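Local coordinates for protein COG0778: Nitroreductase (Streptococcus pneumoniae, PDB 2B67) that binds flavin mononucleotide as a nitroreductase-family homodimer and probably uses it to pass electrons from a reduced nicotinamide cofactor to an acceptor, at residues L7-K12 against L146-I151; S45-F50 against A132-L137; E59-K62 against N68-Q71; Q126-L131 against R173-L178. All blocks are in the same frame, centred on the assembly; numbering follows the deposited sequence. Where two conformers were deposited one is given.

Contact 1 (L7-K12 against L146-I151); sequences LELNKK and LTDQGI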
loop_
_atom_site.group_PDB
_atom_site.type_symbol
_atom_site.label_atom_id
_atom_site.label_comp_id
_atom_site.label_asym_id
_atom_site.label_seq_id
_atom_site.Cartn_x
_atom_site.Cartn_y
_atom_site.Cartn_z
ATOM N N LEU A 7 17.266 -0.644 -0.554
ATOM C CA LEU A 7 17.343 -1.617 -1.627
ATOM C C LEU A 7 17.663 -3.012 -1.065
ATOM O O LEU A 7 17.080 -4.017 -1.500
ATOM C CB LEU A 7 18.407 -1.198 -2.654
ATOM C CG LEU A 7 18.759 -2.168 -3.786
ATOM C CD1 LEU A 7 17.529 -2.666 -4.581
ATOM C CD2 LEU A 7 19.773 -1.503 -4.732
ATOM N N GLU A 8 18.594 -3.061 -0.109
ATOM C CA GLU A 8 19.007 -4.307 0.537
ATOM C C GLU A 8 17.838 -4.962 1.307
ATOM O O GLU A 8 17.653 -6.180 1.223
ATOM C CB GLU A 8 20.204 -4.054 1.460
ATOM C CG GLU A 8 20.968 -5.323 1.857
ATOM C CD GLU A 8 21.801 -5.187 3.147
ATOM O OE1 GLU A 8 22.222 -6.259 3.684
ATOM O OE2 GLU A 8 22.026 -4.031 3.623
ATOM N N LEU A 9 17.044 -4.150 2.030
ATOM C CA LEU A 9 15.826 -4.645 2.690
ATOM C C LEU A 9 14.882 -5.286 1.677
ATOM O O LEU A 9 14.382 -6.386 1.880
ATOM C CB LEU A 9 15.088 -3.494 3.384
ATOM C CG LEU A 9 14.554 -3.658 4.812
ATOM C CD1 LEU A 9 13.397 -2.711 5.112
ATOM C CD2 LEU A 9 14.188 -5.086 5.146
ATOM N N ASN A 10 14.632 -4.575 0.587
ATOM C CA ASN A 10 13.702 -5.023 -0.446
ATOM C C ASN A 10 14.125 -6.308 -1.117
ATOM O O ASN A 10 13.303 -7.155 -1.411
ATOM C CB ASN A 10 13.492 -3.931 -1.490
ATOM C CG ASN A 10 12.239 -3.113 -1.217
ATOM O OD1 ASN A 10 11.123 -3.475 -1.622
ATOM N ND2 ASN A 10 12.413 -2.031 -0.506
ATOM N N LYS A 11 15.427 -6.460 -1.328
ATOM C CA LYS A 11 15.945 -7.657 -1.983
ATOM C C LYS A 11 15.826 -8.879 -1.081
ATOM O O LYS A 11 15.810 -10.004 -1.561
ATOM C CB LYS A 11 17.379 -7.450 -2.472
ATOM C CG LYS A 11 17.490 -6.786 -3.846
ATOM C CD LYS A 11 18.827 -7.172 -4.502
ATOM C CE LYS A 11 19.571 -5.982 -5.107
ATOM N NZ LYS A 11 21.000 -5.996 -4.650
ATOM N N LYS A 12 15.698 -8.667 0.222
ATOM C CA LYS A 12 15.430 -9.820 1.060
ATOM C C LYS A 12 13.978 -10.114 1.429
ATOM O O LYS A 12 13.734 -11.111 2.088
ATOM C CB LYS A 12 16.358 -9.886 2.267
ATOM C CG LYS A 12 16.376 -8.702 3.121
ATOM C CD LYS A 12 17.785 -8.616 3.749
ATOM C CE LYS A 12 17.694 -8.138 5.175
ATOM N NZ LYS A 12 18.926 -7.399 5.493
ATOM N N LEU A 146 8.752 -6.650 9.227
ATOM C CA LEU A 146 8.990 -8.071 9.545
ATOM C C LEU A 146 10.315 -8.550 8.962
ATOM O O LEU A 146 11.144 -9.207 9.658
ATOM C CB LEU A 146 7.835 -8.935 8.997
ATOM C CG LEU A 146 6.514 -8.805 9.793
ATOM C CD1 LEU A 146 5.312 -9.494 9.110
ATOM C CD2 LEU A 146 6.676 -9.285 11.239
ATOM N N THR A 147 10.508 -8.209 7.683
ATOM C CA THR A 147 11.714 -8.535 6.937
ATOM C C THR A 147 12.922 -7.970 7.649
ATOM O O THR A 147 13.904 -8.676 7.833
ATOM C CB THR A 147 11.674 -7.983 5.494
ATOM O OG1 THR A 147 10.563 -8.552 4.783
ATOM C CG2 THR A 147 12.990 -8.307 4.746
ATOM N N ASP A 148 12.855 -6.692 8.025
ATOM C CA ASP A 148 13.923 -6.074 8.817
ATOM C C ASP A 148 14.299 -6.817 10.107
ATOM O O ASP A 148 15.417 -6.702 10.584
ATOM C CB ASP A 148 13.566 -4.634 9.193
ATOM C CG ASP A 148 14.787 -3.839 9.651
ATOM O OD1 ASP A 148 14.785 -3.352 10.803
ATOM O OD2 ASP A 148 15.749 -3.738 8.858
ATOM N N GLN A 149 13.350 -7.537 10.692
ATOM C CA GLN A 149 13.644 -8.319 11.859
ATOM C C GLN A 149 14.019 -9.741 11.518
ATOM O O GLN A 149 14.164 -10.543 12.414
ATOM C CB GLN A 149 12.457 -8.375 12.790
ATOM C CG GLN A 149 11.952 -7.058 13.286
ATOM C CD GLN A 149 11.018 -7.266 14.470
ATOM O OE1 GLN A 149 11.267 -8.153 15.292
ATOM N NE2 GLN A 149 9.961 -6.451 14.579
ATOM N N GLY A 150 14.165 -10.064 10.240
ATOM C CA GLY A 150 14.559 -11.430 9.831
ATOM C C GLY A 150 13.383 -12.398 9.751
ATOM O O GLY A 150 13.576 -13.626 9.743
ATOM N N ILE A 151 12.160 -11.852 9.703
ATOM C CA ILE A 151 10.927 -12.673 9.696
ATOM C C ILE A 151 10.273 -12.635 8.300
ATOM O O ILE A 151 10.088 -11.546 7.717
ATOM C CB ILE A 151 9.951 -12.251 10.828
ATOM C CG1 ILE A 151 10.671 -12.333 12.201
ATOM C CG2 ILE A 151 8.655 -13.149 10.860
ATOM C CD1 ILE A 151 9.933 -11.642 13.359
HETATM O O HOH W 1 17.807 -5.990 7.480
#
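The C-terminal end of the long helix 124-148 meets the N-terminal helix 5-12 here, with Thr147 and Asp148 against Leu9 and Lys12. Leu9 reaches across with one methyl. Its CD2 lies 3.5 Å from CG2 of Thr147, tighter than usual for two carbons. The same CD2 sits 3.6 Å from the backbone N of Asp148, so this methyl rests on the last turn of the long helix. Thr147 has CG2 anti to its backbone N, which points the methyl at helix 5-12. Its OG1 turns back instead and bonds to the carbonyl O of Val143, one turn earlier. CG of Lys12 approaches the same methyl obliquely, from another direction, with Lys12 CG and Thr147 CG2 3.8 Å apart.

A Schellman motif closes helix 124-148 just past this point. Gly150, with a positive phi of 84°, is its C-prime residue. The N of Ile151 bonds to O of Leu146 at 2.8 Å, and the N of Gly150 bonds to O of Thr147. The chain then turns toward strand 152-156.

The solvent side is polar. Lys12 NZ gives a bond to a water at 2.7 Å, and this water makes a weak bond to OD2 of Asp148. The two charges are thus weakly bridged by this water, without direct contact. NZ of Lys12 also has a long salt bridge, 3.9 Å, to OE1 of Glu8. Phe6 of the second subunit packs on both Leu9 and Asp148.

Contact 2 (S45-F50 against A132-L137); sequences SQPWKF and ALNAGL. With ACY (acetic acid), chain F.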
loop_
_atom_site.group_PDB
_atom_site.type_symbol
_atom_site.label_atom_id
_atom_site.label_comp_id
_atom_site.label_asym_id
_atom_site.label_seq_id
_atom_site.Cartn_x
_atom_site.Cartn_y
_atom_site.Cartn_z
ATOM N N SER A 45 -6.102 9.250 8.568
ATOM C CA SER A 45 -7.230 8.490 9.103
ATOM C C SER A 45 -6.852 7.120 9.682
ATOM O O SER A 45 -7.600 6.566 10.460
ATOM C CB SER A 45 -8.317 8.306 8.030
ATOM O OG SER A 45 -7.871 7.445 6.970
ATOM N N GLN A 46 -5.697 6.573 9.296
ATOM C CA GLN A 46 -5.185 5.302 9.851
ATOM C C GLN A 46 -6.308 4.276 10.116
ATOM O O GLN A 46 -6.535 3.856 11.248
ATOM C CB GLN A 46 -4.299 5.543 11.095
ATOM C CG GLN A 46 -4.868 6.455 12.159
ATOM C CD GLN A 46 -3.780 7.077 13.083
ATOM O OE1 GLN A 46 -3.088 6.374 13.808
ATOM N NE2 GLN A 46 -3.680 8.387 13.064
ATOM N N PRO A 47 -7.028 3.883 9.056
ATOM C CA PRO A 47 -8.295 3.195 9.233
ATOM C C PRO A 47 -8.134 1.688 9.333
ATOM O O PRO A 47 -8.841 0.958 8.643
ATOM C CB PRO A 47 -9.059 3.580 7.958
ATOM C CG PRO A 47 -7.965 3.633 6.883
ATOM C CD PRO A 47 -6.732 4.155 7.624
ATOM N N TRP A 48 -7.226 1.227 10.186
ATOM C CA TRP A 48 -6.744 -0.159 10.153
ATOM C C TRP A 48 -6.817 -0.843 11.496
ATOM O O TRP A 48 -6.764 -0.196 12.568
ATOM C CB TRP A 48 -5.292 -0.248 9.621
ATOM C CG TRP A 48 -4.318 0.800 10.094
ATOM C CD1 TRP A 48 -3.862 1.006 11.390
ATOM C CD2 TRP A 48 -3.617 1.741 9.274
ATOM N NE1 TRP A 48 -2.947 2.045 11.412
ATOM C CE2 TRP A 48 -2.784 2.515 10.131
ATOM C CE3 TRP A 48 -3.621 2.019 7.904
ATOM C CZ2 TRP A 48 -1.944 3.516 9.646
ATOM C CZ3 TRP A 48 -2.801 3.027 7.429
ATOM C CH2 TRP A 48 -1.979 3.767 8.291
ATOM N N LYS A 49 -6.943 -2.158 11.430
ATOM C CA LYS A 49 -7.020 -2.996 12.634
ATOM C C LYS A 49 -6.287 -4.294 12.337
ATOM O O LYS A 49 -6.556 -4.944 11.321
ATOM C CB LYS A 49 -8.470 -3.294 13.047
ATOM C CG LYS A 49 -8.518 -4.181 14.317
ATOM C CD LYS A 49 -9.858 -4.911 14.544
ATOM C CE LYS A 49 -10.891 -3.936 15.103
ATOM N NZ LYS A 49 -10.553 -3.477 16.484
ATOM N N PHE A 50 -5.324 -4.618 13.186
ATOM C CA PHE A 50 -4.465 -5.806 13.023
ATOM C C PHE A 50 -4.914 -6.920 13.965
ATOM O O PHE A 50 -4.874 -6.789 15.215
ATOM C CB PHE A 50 -2.997 -5.439 13.280
ATOM C CG PHE A 50 -2.445 -4.440 12.301
ATOM C CD1 PHE A 50 -2.741 -3.074 12.429
ATOM C CD2 PHE A 50 -1.649 -4.873 11.228
ATOM C CE1 PHE A 50 -2.249 -2.146 11.491
ATOM C CE2 PHE A 50 -1.125 -3.972 10.319
ATOM C CZ PHE A 50 -1.424 -2.611 10.434
ATOM N N ALA A 132 -9.105 0.190 0.642
ATOM C CA ALA A 132 -8.202 -0.753 0.003
ATOM C C ALA A 132 -6.807 -0.120 -0.172
ATOM O O ALA A 132 -5.766 -0.768 0.059
ATOM C CB ALA A 132 -8.770 -1.249 -1.345
ATOM N N LEU A 133 -6.788 1.148 -0.575
ATOM C CA LEU A 133 -5.533 1.837 -0.764
ATOM C C LEU A 133 -4.762 1.959 0.533
ATOM O O LEU A 133 -3.572 1.629 0.584
ATOM C CB LEU A 133 -5.710 3.208 -1.439
ATOM C CG LEU A 133 -4.302 3.711 -1.836
ATOM C CD1 LEU A 133 -4.243 4.157 -3.287
ATOM C CD2 LEU A 133 -3.880 4.782 -0.867
ATOM N N ASN A 134 -5.423 2.451 1.577
ATOM C CA ASN A 134 -4.771 2.625 2.880
ATOM C C ASN A 134 -4.298 1.275 3.465
ATOM O O ASN A 134 -3.303 1.212 4.154
ATOM C CB ASN A 134 -5.705 3.386 3.852
ATOM C CG ASN A 134 -5.835 4.883 3.484
ATOM O OD1 ASN A 134 -4.888 5.648 3.666
ATOM N ND2 ASN A 134 -6.978 5.278 2.889
ATOM N N ALA A 135 -5.026 0.198 3.195
ATOM C CA ALA A 135 -4.580 -1.150 3.590
ATOM C C ALA A 135 -3.279 -1.533 2.865
ATOM O O ALA A 135 -2.396 -2.118 3.484
ATOM C CB ALA A 135 -5.666 -2.199 3.313
ATOM N N GLY A 136 -3.180 -1.211 1.569
ATOM C CA GLY A 136 -1.964 -1.436 0.791
ATOM C C GLY A 136 -0.767 -0.694 1.367
ATOM O O GLY A 136 0.323 -1.283 1.552
ATOM N N LEU A 137 -0.947 0.593 1.670
ATOM C CA LEU A 137 0.132 1.364 2.296
ATOM C C LEU A 137 0.701 0.676 3.540
ATOM O O LEU A 137 1.906 0.448 3.617
ATOM C CB LEU A 137 -0.341 2.775 2.656
ATOM C CG LEU A 137 -0.656 3.721 1.494
ATOM C CD1 LEU A 137 -1.373 4.946 2.062
ATOM C CD2 LEU A 137 0.649 4.112 0.778
HETATM C C ACY F . -12.374 -0.445 17.617
HETATM O O ACY F . -12.478 -1.689 17.623
HETATM O OXT ACY F . -11.359 0.161 17.211
HETATM C CH3 ACY F . -13.541 0.355 18.120
#
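Pro47 and Asn134 meet through aliphatic carbon. CG of the proline ring lies 3.8 Å from CB of Asn134, and CD of Pro47 is 4.0 Å from the same Asn134 CB. The two side chains cross at about a right angle. The next residue, Trp48, brings up the edge of its six-membered ring. CZ3 of Trp48 is 3.8 Å from the carbonyl O of Asn134, which lies near the ring plane. Trp48 has CG between its backbone N and carbonyl carbon, chi1 41°, and this folds the ring back over its own loop. One face of the indole is covered by CA of Gln46, 3.6 Å above the centre of the Trp48 ring.

The amide of Asn134 is held from both ends. Its ND2 bonds to O of Tyr130, one turn earlier in the helix, and its OD1 accepts from N of Ala42. These bonds fix the rotation of the group and tie the helix to the loop that carries flavin-contacting residues. Pro47 is the centre of an inverse gamma turn, which leads into strand 48-53. Beyond it, Lys49 NZ bonds to O of an acetic acid molecule at 2.9 Å, probably from the crystallisation liquor.

Gln46 bonds to Tyr193 and Leu195 of the second subunit, and Phe50 pairs with a strand of that chain. Leu133 and Leu137, on this helix segment, touch a flavin mononucleotide. The arrangement is that of the nitroreductase fold, in which a central helix lies against a strand at which the sheet continues into the second subunit, and the flavin pocket adjoins the dimer interface.

Contact 3 (E59-K62 against N68-Q71); sequences ELAK and NFEQ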
loop_
_atom_site.group_PDB
_atom_site.type_symbol
_atom_site.label_atom_id
_atom_site.label_comp_id
_atom_site.label_asym_id
_atom_site.label_seq_id
_atom_site.Cartn_x
_atom_site.Cartn_y
_atom_site.Cartn_z
ATOM N N GLU A 59 -8.996 -22.810 12.109
ATOM C CA GLU A 59 -10.295 -22.272 11.711
ATOM C C GLU A 59 -10.128 -21.319 10.524
ATOM O O GLU A 59 -10.743 -21.499 9.465
ATOM C CB GLU A 59 -10.919 -21.488 12.879
ATOM C CG GLU A 59 -12.110 -22.145 13.605
ATOM C CD GLU A 59 -13.195 -21.128 14.013
ATOM O OE1 GLU A 59 -14.309 -21.159 13.423
ATOM O OE2 GLU A 59 -12.933 -20.287 14.908
ATOM N N LEU A 60 -9.276 -20.315 10.709
ATOM C CA LEU A 60 -9.025 -19.304 9.667
ATOM C C LEU A 60 -8.600 -19.944 8.360
ATOM O O LEU A 60 -9.070 -19.562 7.290
ATOM C CB LEU A 60 -7.979 -18.267 10.144
ATOM C CG LEU A 60 -7.601 -17.183 9.143
ATOM C CD1 LEU A 60 -8.848 -16.324 8.752
ATOM C CD2 LEU A 60 -6.460 -16.311 9.691
ATOM N N ALA A 61 -7.712 -20.942 8.447
ATOM C CA ALA A 61 -7.182 -21.595 7.266
ATOM C C ALA A 61 -8.264 -22.229 6.390
ATOM O O ALA A 61 -8.081 -22.326 5.172
ATOM C CB ALA A 61 -6.162 -22.663 7.672
ATOM N N LYS A 62 -9.365 -22.669 7.001
ATOM C CA LYS A 62 -10.515 -23.249 6.250
ATOM C C LYS A 62 -11.160 -22.255 5.313
ATOM O O LYS A 62 -11.914 -22.668 4.399
ATOM C CB LYS A 62 -11.586 -23.773 7.204
ATOM C CG LYS A 62 -11.124 -24.924 8.065
ATOM C CD LYS A 62 -12.256 -25.353 8.977
ATOM C CE LYS A 62 -11.760 -26.402 9.940
ATOM N NZ LYS A 62 -12.743 -26.531 11.059
ATOM N N ASN A 68 -3.310 -21.699 -0.291
ATOM C CA ASN A 68 -3.395 -20.761 0.843
ATOM C C ASN A 68 -3.821 -21.514 2.079
ATOM O O ASN A 68 -3.469 -21.124 3.188
ATOM C CB ASN A 68 -4.351 -19.581 0.568
ATOM C CG ASN A 68 -3.843 -18.676 -0.536
ATOM O OD1 ASN A 68 -2.634 -18.597 -0.762
ATOM N ND2 ASN A 68 -4.746 -17.994 -1.232
ATOM N N PHE A 69 -4.599 -22.593 1.896
ATOM C CA PHE A 69 -4.986 -23.429 3.024
ATOM C C PHE A 69 -3.751 -23.914 3.794
ATOM O O PHE A 69 -3.687 -23.802 5.019
ATOM C CB PHE A 69 -5.858 -24.637 2.604
ATOM C CG PHE A 69 -6.143 -25.566 3.744
ATOM C CD1 PHE A 69 -7.109 -25.245 4.692
ATOM C CD2 PHE A 69 -5.413 -26.759 3.900
ATOM C CE1 PHE A 69 -7.348 -26.069 5.773
ATOM C CE2 PHE A 69 -5.644 -27.591 4.973
ATOM C CZ PHE A 69 -6.614 -27.253 5.913
ATOM N N GLU A 70 -2.767 -24.460 3.083
ATOM C CA GLU A 70 -1.569 -24.949 3.765
ATOM C C GLU A 70 -0.732 -23.816 4.370
ATOM O O GLU A 70 -0.129 -23.978 5.432
ATOM C CB GLU A 70 -0.718 -25.765 2.809
ATOM C CG GLU A 70 -1.195 -27.225 2.677
ATOM C CD GLU A 70 -2.234 -27.425 1.603
ATOM O OE1 GLU A 70 -2.640 -26.441 0.923
ATOM O OE2 GLU A 70 -2.655 -28.589 1.442
ATOM N N GLN A 71 -0.683 -22.673 3.692
ATOM C CA GLN A 71 0.096 -21.532 4.198
ATOM C C GLN A 71 -0.451 -21.031 5.528
ATOM O O GLN A 71 0.295 -20.880 6.494
ATOM C CB GLN A 71 0.151 -20.405 3.159
ATOM C CG GLN A 71 0.988 -20.768 1.917
ATOM C CD GLN A 71 0.970 -19.669 0.872
ATOM O OE1 GLN A 71 1.273 -18.507 1.178
ATOM N NE2 GLN A 71 0.616 -20.028 -0.371
#
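Ala61 and Phe69 make the close part of this contact, where their CA atoms are 5.1 Å apart. The carbonyl O of Ala61 lies beside the edge of the Phe69 ring, near its plane, 3.1 Å from CD1 of Phe69. CB of Ala61 adds an apolar touch, 4.1 Å from the same Phe69 CD1. That methyl also sits 3.8 Å from the carbonyl O of Phe69. The ring reaches this spot because Phe69 has CG anti to its backbone N, chi1 174°, which swings it toward Ala61.

The segments belong to two short successive helices joined by a loop, with five residues between them. Helix 68-74 is the flavin-facing member. Gln71 NE2 bonds to O2 of a flavin mononucleotide, and Asn68 OD1 makes a weak bond to its N3. Ala61 also packs on Val72 and Ser73 of this helix, so its methyl is buried.

The other side is looser and open to solvent. Lys62 meets Phe69 through its backbone, with N of Lys62 4.1 Å from CD1 of Phe69. Its chain is extended and its CB points away from helix 68-74. Both Lys62 and Phe69 are exposed to solvent.

Contact 4 (Q126-L131 against R173-L178); sequences QVSDYL and RFRPEL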
loop_
_atom_site.group_PDB
_atom_site.type_symbol
_atom_site.label_atom_id
_atom_site.label_comp_id
_atom_site.label_asym_id
_atom_site.label_seq_id
_atom_site.Cartn_x
_atom_site.Cartn_y
_atom_site.Cartn_z
ATOM N N GLN A 126 -15.800 5.054 -3.849
ATOM C CA GLN A 126 -14.793 5.933 -3.243
ATOM C C GLN A 126 -14.368 5.431 -1.881
ATOM O O GLN A 126 -13.175 5.314 -1.640
ATOM C CB GLN A 126 -15.259 7.383 -3.157
ATOM C CG GLN A 126 -15.218 8.111 -4.502
ATOM C CD GLN A 126 -15.764 9.559 -4.432
ATOM O OE1 GLN A 126 -16.348 9.963 -3.434
ATOM N NE2 GLN A 126 -15.527 10.340 -5.487
ATOM N N VAL A 127 -15.341 5.115 -1.019
ATOM C CA VAL A 127 -15.075 4.471 0.276
ATOM C C VAL A 127 -14.276 3.163 0.147
ATOM O O VAL A 127 -13.251 2.981 0.824
ATOM C CB VAL A 127 -16.363 4.239 1.103
ATOM C CG1 VAL A 127 -16.065 3.427 2.379
ATOM C CG2 VAL A 127 -16.944 5.562 1.535
ATOM N N SER A 128 -14.745 2.271 -0.723
ATOM C CA SER A 128 -14.142 0.961 -0.870
ATOM C C SER A 128 -12.667 1.046 -1.364
ATOM O O SER A 128 -11.806 0.283 -0.895
ATOM C CB SER A 128 -14.973 0.078 -1.827
ATOM O OG SER A 128 -14.489 -1.257 -1.795
ATOM N N ASP A 129 -12.419 1.930 -2.328
ATOM C CA ASP A 129 -11.071 2.239 -2.853
ATOM C C ASP A 129 -10.161 2.856 -1.815
ATOM O O ASP A 129 -8.952 2.548 -1.759
ATOM C CB ASP A 129 -11.132 3.178 -4.079
ATOM C CG ASP A 129 -11.689 2.479 -5.357
ATOM O OD1 ASP A 129 -11.977 1.265 -5.331
ATOM O OD2 ASP A 129 -11.852 3.164 -6.394
ATOM N N TYR A 130 -10.738 3.742 -1.007
ATOM C CA TYR A 130 -10.004 4.463 0.055
ATOM C C TYR A 130 -9.469 3.449 1.078
ATOM O O TYR A 130 -8.289 3.442 1.425
ATOM C CB TYR A 130 -10.960 5.465 0.695
ATOM C CG TYR A 130 -10.433 6.372 1.758
ATOM C CD1 TYR A 130 -10.098 7.701 1.467
ATOM C CD2 TYR A 130 -10.329 5.936 3.073
ATOM C CE1 TYR A 130 -9.649 8.585 2.488
ATOM C CE2 TYR A 130 -9.860 6.789 4.096
ATOM C CZ TYR A 130 -9.561 8.118 3.812
ATOM O OH TYR A 130 -9.096 8.945 4.861
ATOM N N LEU A 131 -10.336 2.553 1.512
ATOM C CA LEU A 131 -9.943 1.547 2.497
ATOM C C LEU A 131 -8.888 0.599 1.898
ATOM O O LEU A 131 -7.892 0.254 2.540
ATOM C CB LEU A 131 -11.174 0.786 2.960
ATOM C CG LEU A 131 -12.255 1.565 3.748
ATOM C CD1 LEU A 131 -13.393 0.600 4.117
ATOM C CD2 LEU A 131 -11.744 2.241 5.011
ATOM N N ARG A 173 -18.329 -3.902 11.371
ATOM C CA ARG A 173 -17.838 -2.570 11.024
ATOM C C ARG A 173 -16.447 -2.696 10.331
ATOM O O ARG A 173 -16.128 -1.928 9.472
ATOM C CB ARG A 173 -17.779 -1.681 12.285
ATOM C CG ARG A 173 -17.020 -0.362 12.125
ATOM C CD ARG A 173 -17.022 0.421 13.443
ATOM N NE ARG A 173 -15.922 1.390 13.497
ATOM C CZ ARG A 173 -15.516 2.022 14.607
ATOM N NH1 ARG A 173 -14.474 2.855 14.551
ATOM N NH2 ARG A 173 -16.127 1.827 15.773
ATOM N N PHE A 174 -15.653 -3.689 10.722
ATOM C CA PHE A 174 -14.326 -3.942 10.144
ATOM C C PHE A 174 -14.389 -4.993 9.036
ATOM O O PHE A 174 -14.898 -6.103 9.259
ATOM C CB PHE A 174 -13.364 -4.347 11.269
ATOM C CG PHE A 174 -13.139 -3.238 12.228
ATOM C CD1 PHE A 174 -13.954 -3.107 13.368
ATOM C CD2 PHE A 174 -12.178 -2.246 11.949
ATOM C CE1 PHE A 174 -13.780 -1.980 14.254
ATOM C CE2 PHE A 174 -11.997 -1.145 12.814
ATOM C CZ PHE A 174 -12.805 -0.996 13.960
ATOM N N ARG A 175 -13.909 -4.651 7.836
ATOM C CA ARG A 175 -13.878 -5.642 6.758
ATOM C C ARG A 175 -12.462 -6.175 6.534
ATOM O O ARG A 175 -11.474 -5.416 6.632
ATOM C CB ARG A 175 -14.455 -5.097 5.454
ATOM C CG ARG A 175 -13.617 -4.011 4.853
ATOM C CD ARG A 175 -14.041 -3.722 3.419
ATOM N NE ARG A 175 -12.992 -3.030 2.665
ATOM C CZ ARG A 175 -13.186 -2.451 1.474
ATOM N NH1 ARG A 175 -12.182 -1.838 0.850
ATOM N NH2 ARG A 175 -14.410 -2.430 0.931
ATOM N N PRO A 176 -12.354 -7.483 6.282
ATOM C CA PRO A 176 -11.036 -8.054 6.082
ATOM C C PRO A 176 -10.479 -7.622 4.728
ATOM O O PRO A 176 -11.197 -7.616 3.720
ATOM C CB PRO A 176 -11.276 -9.575 6.170
ATOM C CG PRO A 176 -12.741 -9.766 5.880
ATOM C CD PRO A 176 -13.437 -8.493 6.264
ATOM N N GLU A 177 -9.229 -7.197 4.716
ATOM C CA GLU A 177 -8.596 -6.837 3.438
ATOM C C GLU A 177 -7.629 -7.898 2.914
ATOM O O GLU A 177 -7.604 -8.188 1.709
ATOM C CB GLU A 177 -7.861 -5.494 3.572
ATOM C CG GLU A 177 -8.805 -4.308 3.900
ATOM C CD GLU A 177 -9.588 -3.785 2.700
ATOM O OE1 GLU A 177 -9.455 -4.305 1.570
ATOM O OE2 GLU A 177 -10.366 -2.846 2.893
ATOM N N LEU A 178 -6.836 -8.462 3.828
ATOM C CA LEU A 178 -5.651 -9.300 3.505
ATOM C C LEU A 178 -5.350 -10.199 4.690
ATOM O O LEU A 178 -5.559 -9.798 5.849
ATOM C CB LEU A 178 -4.387 -8.400 3.351
ATOM C CG LEU A 178 -4.165 -7.481 2.153
ATOM C CD1 LEU A 178 -2.863 -6.670 2.305
ATOM C CD2 LEU A 178 -4.170 -8.271 0.817
#
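Arg175 has CG between its backbone N and carbonyl carbon, chi1 67°, and an extended chain from CG to NE, which carries its guanidinium to Ser128 on the helix. In this alpha-beta sandwich, helix 124-148 packs on strand 174-183, and the axes of the two short segments lie 11.3 Å apart at 53°. Two nitrogens at the end of Arg175 hold Ser128. NH1 bonds to a lone pair of Ser128 O at 2.8 Å, but the bond is clearly bent and the oxygen is tilted out of the guanidinium plane. NH2 bonds to OG of Ser128 at 3.0 Å, nearly straight at 169°, and this oxygen lies in that plane. Ser128 OG is also bonded to Asp129 OD1 of the second subunit, which places this grip at the dimer interface.

Glu177, two residues along the strand, holds the guanidinium from the side. NE of Arg175 makes a salt bridge to Glu177 OE2 at 2.6 Å, coming from above the carboxylate plane. NH1 of Arg175 reaches the syn lone pair of OE2 at 2.9 Å. OE2 also bonds to OG1 of Thr83. Four bonds thus fix the rotation of the arginine end. Glu177 and Leu178 form a classic beta bulge opposite Leu81. Leu131 CD1 lies over one guanidinium face, toward its NE side, 3.9 Å from NE of Arg175.

How the contacts relate
Helix 124-148 is the common element. Contact 4 lies near its start, contact 2 in its middle and contact 1 at its end. The centres of contacts 1 and 4 are about 27 Å apart, on opposite sides of the chain's centre. Contacts 2 and 4, with centres about 8 Å apart, touch and join the helix to one antiparallel sheet. Along the chain, contact 3 is nested inside the loop of contact 2, and that inside contact 1. Contact 4 crosses both outer loops. Contacts 1, 2 and 4 touch the second subunit. Contacts 2 and 3 contribute to separate flavin sites. One helix thus joins sheet, dimer interface and a flavin site, consistent with a flavoenzyme whose pockets adjoin the subunit interface.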